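Local coordinates for filamentation induced by cAMP protein Fic (Desulfovibrio alaskensis, PDB 4RGL), which belongs to the Fic/DOC family and joins a predominantly helical Fic region to a C-terminal domain of the helix-turn-helix clan, at residues R49-I53 with A91-E96; L211-V216 with A247-V252. All coordinates share one frame; numbering follows the deposited sequence.

Interaction 1: R49-I53 with A91-E96; sequences RIRTI and AFATYE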
loop_
_atom_site.group_PDB
_atom_site.type_symbol
_atom_site.label_atom_id
_atom_site.label_comp_id
_atom_site.label_asym_id
_atom_site.label_seq_id
_atom_site.Cartn_x
_atom_site.Cartn_y
_atom_site.Cartn_z
ATOM N N ARG A 49 0.666 -2.479 1.031
ATOM C CA ARG A 49 1.066 -2.722 -0.354
ATOM C C ARG A 49 -0.035 -3.494 -1.109
ATOM O O ARG A 49 -0.392 -3.111 -2.218
ATOM C CB ARG A 49 2.404 -3.486 -0.402
ATOM C CG ARG A 49 2.907 -3.814 -1.825
ATOM C CD ARG A 49 3.033 -2.573 -2.722
ATOM N NE ARG A 49 3.815 -1.497 -2.093
ATOM C CZ ARG A 49 5.143 -1.423 -2.126
ATOM N NH1 ARG A 49 5.855 -2.399 -2.673
ATOM N NH2 ARG A 49 5.768 -0.404 -1.562
ATOM N N ILE A 50 -0.629 -4.533 -0.463
ATOM C CA ILE A 50 -1.713 -5.315 -1.063
ATOM C C ILE A 50 -2.942 -4.399 -1.320
ATOM O O ILE A 50 -3.534 -4.461 -2.402
ATOM C CB ILE A 50 -2.080 -6.541 -0.173
ATOM C CG1 ILE A 50 -0.916 -7.576 -0.157
ATOM C CG2 ILE A 50 -3.386 -7.191 -0.644
ATOM C CD1 ILE A 50 -1.147 -8.822 0.773
ATOM N N ARG A 51 -3.266 -3.494 -0.349
ATOM C CA ARG A 51 -4.364 -2.525 -0.501
ATOM C C ARG A 51 -4.106 -1.588 -1.686
ATOM O O ARG A 51 -5.016 -1.335 -2.477
ATOM C CB ARG A 51 -4.557 -1.708 0.786
ATOM C CG ARG A 51 -5.168 -2.499 1.934
ATOM C CD ARG A 51 -5.325 -1.646 3.173
ATOM N NE ARG A 51 -6.254 -0.538 2.951
ATOM C CZ ARG A 51 -6.348 0.520 3.748
ATOM N NH1 ARG A 51 -5.536 0.646 4.792
ATOM N NH2 ARG A 51 -7.219 1.483 3.481
ATOM N N THR A 52 -2.853 -1.079 -1.814
ATOM C CA THR A 52 -2.448 -0.219 -2.935
ATOM C C THR A 52 -2.666 -0.949 -4.287
ATOM O O THR A 52 -3.288 -0.395 -5.198
ATOM C CB THR A 52 -0.969 0.202 -2.763
ATOM O OG1 THR A 52 -0.871 1.119 -1.677
ATOM C CG2 THR A 52 -0.383 0.830 -4.028
ATOM N N ILE A 53 -2.181 -2.192 -4.390
ATOM C CA ILE A 53 -2.269 -2.974 -5.616
ATOM C C ILE A 53 -3.737 -3.272 -5.951
ATOM O O ILE A 53 -4.181 -2.977 -7.062
ATOM C CB ILE A 53 -1.431 -4.279 -5.488
ATOM C CG1 ILE A 53 0.086 -3.942 -5.379
ATOM C CG2 ILE A 53 -1.704 -5.222 -6.662
ATOM C CD1 ILE A 53 0.933 -5.048 -4.849
ATOM N N ALA A 91 1.883 -6.534 -10.981
ATOM C CA ALA A 91 1.816 -5.322 -10.158
ATOM C C ALA A 91 2.676 -5.468 -8.897
ATOM O O ALA A 91 3.524 -4.609 -8.629
ATOM C CB ALA A 91 0.380 -5.022 -9.781
ATOM N N PHE A 92 2.517 -6.600 -8.161
ATOM C CA PHE A 92 3.318 -6.862 -6.962
ATOM C C PHE A 92 4.810 -6.865 -7.300
ATOM O O PHE A 92 5.606 -6.282 -6.568
ATOM C CB PHE A 92 2.913 -8.197 -6.305
ATOM C CG PHE A 92 3.814 -8.601 -5.160
ATOM C CD1 PHE A 92 3.730 -7.962 -3.926
ATOM C CD2 PHE A 92 4.774 -9.598 -5.325
ATOM C CE1 PHE A 92 4.592 -8.306 -2.883
ATOM C CE2 PHE A 92 5.629 -9.945 -4.279
ATOM C CZ PHE A 92 5.526 -9.307 -3.062
ATOM N N ALA A 93 5.178 -7.486 -8.421
ATOM C CA ALA A 93 6.562 -7.537 -8.866
ATOM C C ALA A 93 7.098 -6.127 -9.185
ATOM O O ALA A 93 8.257 -5.821 -8.879
ATOM C CB ALA A 93 6.679 -8.428 -10.088
ATOM N N THR A 94 6.233 -5.258 -9.752
ATOM C CA THR A 94 6.616 -3.910 -10.174
ATOM C C THR A 94 6.866 -3.003 -8.950
ATOM O O THR A 94 7.896 -2.327 -8.890
ATOM C CB THR A 94 5.531 -3.319 -11.092
ATOM O OG1 THR A 94 5.210 -4.275 -12.101
ATOM C CG2 THR A 94 5.961 -2.013 -11.737
ATOM N N TYR A 95 5.926 -2.994 -7.973
ATOM C CA TYR A 95 6.052 -2.139 -6.779
ATOM C C TYR A 95 7.253 -2.553 -5.909
ATOM O O TYR A 95 7.864 -1.699 -5.268
ATOM C CB TYR A 95 4.763 -2.169 -5.943
ATOM C CG TYR A 95 3.685 -1.238 -6.459
ATOM C CD1 TYR A 95 2.804 -1.644 -7.458
ATOM C CD2 TYR A 95 3.511 0.032 -5.912
ATOM C CE1 TYR A 95 1.806 -0.791 -7.937
ATOM C CE2 TYR A 95 2.504 0.887 -6.368
ATOM C CZ TYR A 95 1.662 0.477 -7.391
ATOM O OH TYR A 95 0.688 1.319 -7.865
ATOM N N GLU A 96 7.609 -3.855 -5.908
ATOM C CA GLU A 96 8.736 -4.332 -5.102
ATOM C C GLU A 96 10.084 -3.894 -5.709
ATOM O O GLU A 96 11.107 -3.969 -5.033
ATOM C CB GLU A 96 8.695 -5.867 -4.945
ATOM C CG GLU A 96 7.522 -6.372 -4.110
ATOM C CD GLU A 96 7.429 -5.799 -2.707
ATOM O OE1 GLU A 96 8.412 -5.926 -1.941
ATOM O OE2 GLU A 96 6.339 -5.296 -2.347
#

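Interaction 2: L211-V216 with A247-V252; sequences LPVETV and ALRDAV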
loop_
_atom_site.group_PDB
_atom_site.type_symbol
_atom_site.label_atom_id
_atom_site.label_comp_id
_atom_site.label_asym_id
_atom_site.label_seq_id
_atom_site.Cartn_x
_atom_site.Cartn_y
_atom_site.Cartn_z
ATOM N N LEU A 211 1.876 3.972 1.765
ATOM C CA LEU A 211 0.671 4.765 2.011
ATOM C C LEU A 211 -0.446 4.357 1.017
ATOM O O LEU A 211 -0.315 4.585 -0.193
ATOM C CB LEU A 211 0.993 6.273 1.889
ATOM C CG LEU A 211 -0.160 7.242 2.181
ATOM C CD1 LEU A 211 -0.632 7.112 3.609
ATOM C CD2 LEU A 211 0.249 8.672 1.894
ATOM N N PRO A 212 -1.520 3.674 1.494
ATOM C CA PRO A 212 -2.535 3.164 0.551
ATOM C C PRO A 212 -3.545 4.252 0.138
ATOM O O PRO A 212 -4.757 4.053 0.267
ATOM C CB PRO A 212 -3.221 2.024 1.339
ATOM C CG PRO A 212 -2.545 2.003 2.708
ATOM C CD PRO A 212 -1.822 3.281 2.877
ATOM N N VAL A 213 -3.042 5.364 -0.456
ATOM C CA VAL A 213 -3.888 6.483 -0.905
ATOM C C VAL A 213 -4.850 6.021 -2.040
ATOM O O VAL A 213 -5.899 6.639 -2.251
ATOM C CB VAL A 213 -3.023 7.703 -1.357
ATOM C CG1 VAL A 213 -2.119 7.337 -2.528
ATOM C CG2 VAL A 213 -3.900 8.907 -1.700
ATOM N N GLU A 214 -4.515 4.897 -2.712
ATOM C CA GLU A 214 -5.296 4.380 -3.832
ATOM C C GLU A 214 -6.699 3.921 -3.376
ATOM O O GLU A 214 -7.647 3.994 -4.158
ATOM C CB GLU A 214 -4.556 3.228 -4.520
ATOM C CG GLU A 214 -3.225 3.637 -5.157
ATOM C CD GLU A 214 -2.067 3.835 -4.193
ATOM O OE1 GLU A 214 -2.174 3.380 -3.032
ATOM O OE2 GLU A 214 -1.016 4.359 -4.630
ATOM N N THR A 215 -6.840 3.507 -2.084
ATOM C CA THR A 215 -8.150 3.121 -1.521
ATOM C C THR A 215 -9.088 4.343 -1.467
ATOM O O THR A 215 -10.297 4.195 -1.631
ATOM C CB THR A 215 -7.982 2.496 -0.124
ATOM O OG1 THR A 215 -7.427 3.470 0.766
ATOM C CG2 THR A 215 -7.119 1.255 -0.143
ATOM N N VAL A 216 -8.519 5.554 -1.247
ATOM C CA VAL A 216 -9.297 6.801 -1.222
ATOM C C VAL A 216 -9.705 7.180 -2.658
ATOM O O VAL A 216 -10.869 7.514 -2.904
ATOM C CB VAL A 216 -8.508 7.956 -0.533
ATOM C CG1 VAL A 216 -9.315 9.249 -0.530
ATOM C CG2 VAL A 216 -8.101 7.572 0.885
ATOM N N ALA A 247 -6.704 13.777 -0.788
ATOM C CA ALA A 247 -6.749 12.320 -0.664
ATOM C C ALA A 247 -5.543 11.797 0.128
ATOM O O ALA A 247 -5.711 10.962 1.025
ATOM C CB ALA A 247 -6.786 11.678 -2.044
ATOM N N LEU A 248 -4.326 12.333 -0.172
ATOM C CA LEU A 248 -3.086 11.942 0.515
ATOM C C LEU A 248 -3.155 12.270 1.989
ATOM O O LEU A 248 -2.779 11.440 2.817
ATOM C CB LEU A 248 -1.880 12.636 -0.123
ATOM C CG LEU A 248 -1.416 12.041 -1.447
ATOM C CD1 LEU A 248 -0.619 13.040 -2.243
ATOM C CD2 LEU A 248 -0.623 10.769 -1.221
ATOM N N ARG A 249 -3.685 13.471 2.331
ATOM C CA ARG A 249 -3.886 13.880 3.724
ATOM C C ARG A 249 -4.818 12.913 4.432
ATOM O O ARG A 249 -4.498 12.432 5.514
ATOM C CB ARG A 249 -4.456 15.303 3.786
ATOM C CG ARG A 249 -4.844 15.741 5.197
ATOM C CD ARG A 249 -5.896 16.819 5.167
ATOM N NE ARG A 249 -7.151 16.342 4.587
ATOM C CZ ARG A 249 -8.220 17.109 4.409
ATOM N NH1 ARG A 249 -8.198 18.386 4.774
ATOM N NH2 ARG A 249 -9.321 16.607 3.864
ATOM N N ASP A 250 -5.971 12.608 3.810
ATOM C CA ASP A 250 -6.953 11.685 4.374
ATOM C C ASP A 250 -6.356 10.287 4.529
ATOM O O ASP A 250 -6.681 9.579 5.486
ATOM C CB ASP A 250 -8.207 11.635 3.490
ATOM C CG ASP A 250 -8.845 12.994 3.271
ATOM O OD1 ASP A 250 -8.763 13.845 4.185
ATOM O OD2 ASP A 250 -9.406 13.215 2.182
ATOM N N ALA A 251 -5.452 9.901 3.607
ATOM C CA ALA A 251 -4.801 8.604 3.658
ATOM C C ALA A 251 -3.786 8.553 4.791
ATOM O O ALA A 251 -3.865 7.670 5.640
ATOM C CB ALA A 251 -4.122 8.301 2.328
ATOM N N VAL A 252 -2.870 9.536 4.850
ATOM C CA VAL A 252 -1.853 9.561 5.898
ATOM C C VAL A 252 -2.529 9.811 7.283
ATOM O O VAL A 252 -1.988 9.414 8.310
ATOM C CB VAL A 252 -0.740 10.604 5.595
ATOM C CG1 VAL A 252 -1.256 12.030 5.755
ATOM C CG2 VAL A 252 0.486 10.368 6.470
#

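Interaction 1: R49-I53 with A91-E96
The bent side chain of R49 folds across the base of Y95, with its CD 3.7 Å from Y95 CB and one face of its guanidinium covered by Y95 CD2, which stands 4.1 Å above the plane near the rim. The guanidinium and the ring are inclined by 41°, so this is an oblique overlap and not a flat stack. R49 extends CG opposite its backbone nitrogen (chi1 179°), and the turns at chi2 and chi3 then carry the charged end round to E96, where NH1 makes a salt bridge at 3.0 Å from E96 OE2, the carboxylate plane inclined to the guanidinium. NH2 is held separately, by a hydrogen bond to the carbonyl of A209, so the group has two different partners, which would limit its rotation. Farther out on the Y95 ring, T52 brings its methyl CG2 to 3.7 Å from CE2, while the T52 hydroxyl is hydrogen-bonded to E214 OE1. I53 closes the opposite end of the contact from R49. Its CG2 meets the CB of A91 at 3.8 Å, CG1 runs past Y95 CD1, and CD1 comes to 3.7 Å from F92 CA, lying near the plane of the F92 ring at its edge. Charged and apolar contacts thus share one interface, the ion pair at its exposed margin and the isoleucine in its buried part. The two helical segments cross at 121°, their axes 10.5 Å apart at closest approach. Helix 66-74 lies alongside this crossing of helices 42-59 and 82-95, its I73 touching both I53 and F92, while helix 106-117 packs against T94 of the second helix.

Interaction 2: L211-V216 with A247-V252
With CG swung away from its backbone nitrogen (chi1 -177°), L211 extends toward helix 238-257, and V213, at chi1 61°, sends CG2 the same way while CG1 takes the position between its own nitrogen and carbonyl carbon. The two branches of L211 divide the work: CD1 lies against the backbone of the helix, 3.5 Å from V252 N, whereas CD2 reaches L248 CD2 at 3.9 Å, the two leucine side chains crossing at about a right angle. V213 sits where the backbones come nearest, its CA 3.7 Å from the methyl CB of A251. V213 CG2 also touches L248 CD2, at 3.8 Å. Three residues on, V216 places CG1 3.8 Å from A247 CB. The small side chains of A247 and A251 let the 211-216 backbone come close, and no hydrogen bond crosses between the segments. The carbonyl oxygen of P212 is satisfied within its own segment, accepting from T215 N and T215 OG1, the hydroxyl bond being 2.8 Å long and nearly in line with the C=O bond. On the helix, D250 is held by R220 and R253 as well as by the adjacent R249. P212 is the centre of an inverse gamma turn, a tight kink just ahead of helix 214-219; beside it the loop-to-helix junction packs on the long helix 238-257 through apolar side chains, within the helical core of this Fic protein.

How the interactions relate
Interactions 1 and 2 lie in series along the chain, with centres about 15 Å apart, yet they meet in space. Helix 42-59 supplies one side of interaction 1 and also backs the 211-216 segment of interaction 2. At that seam T52 OG1 lies 2.9 Å from E214 OE1, a probable hydrogen bond, and P212 packs on T52. Both contacts are largely buried, but their chemistry differs. Interaction 1 joins two crossing helices and reaches the surface at E96, where an ion pair finishes it; the contacts across interaction 2 are apolar, all its touching residues buried, and fit a turn and a helix start to a long helix.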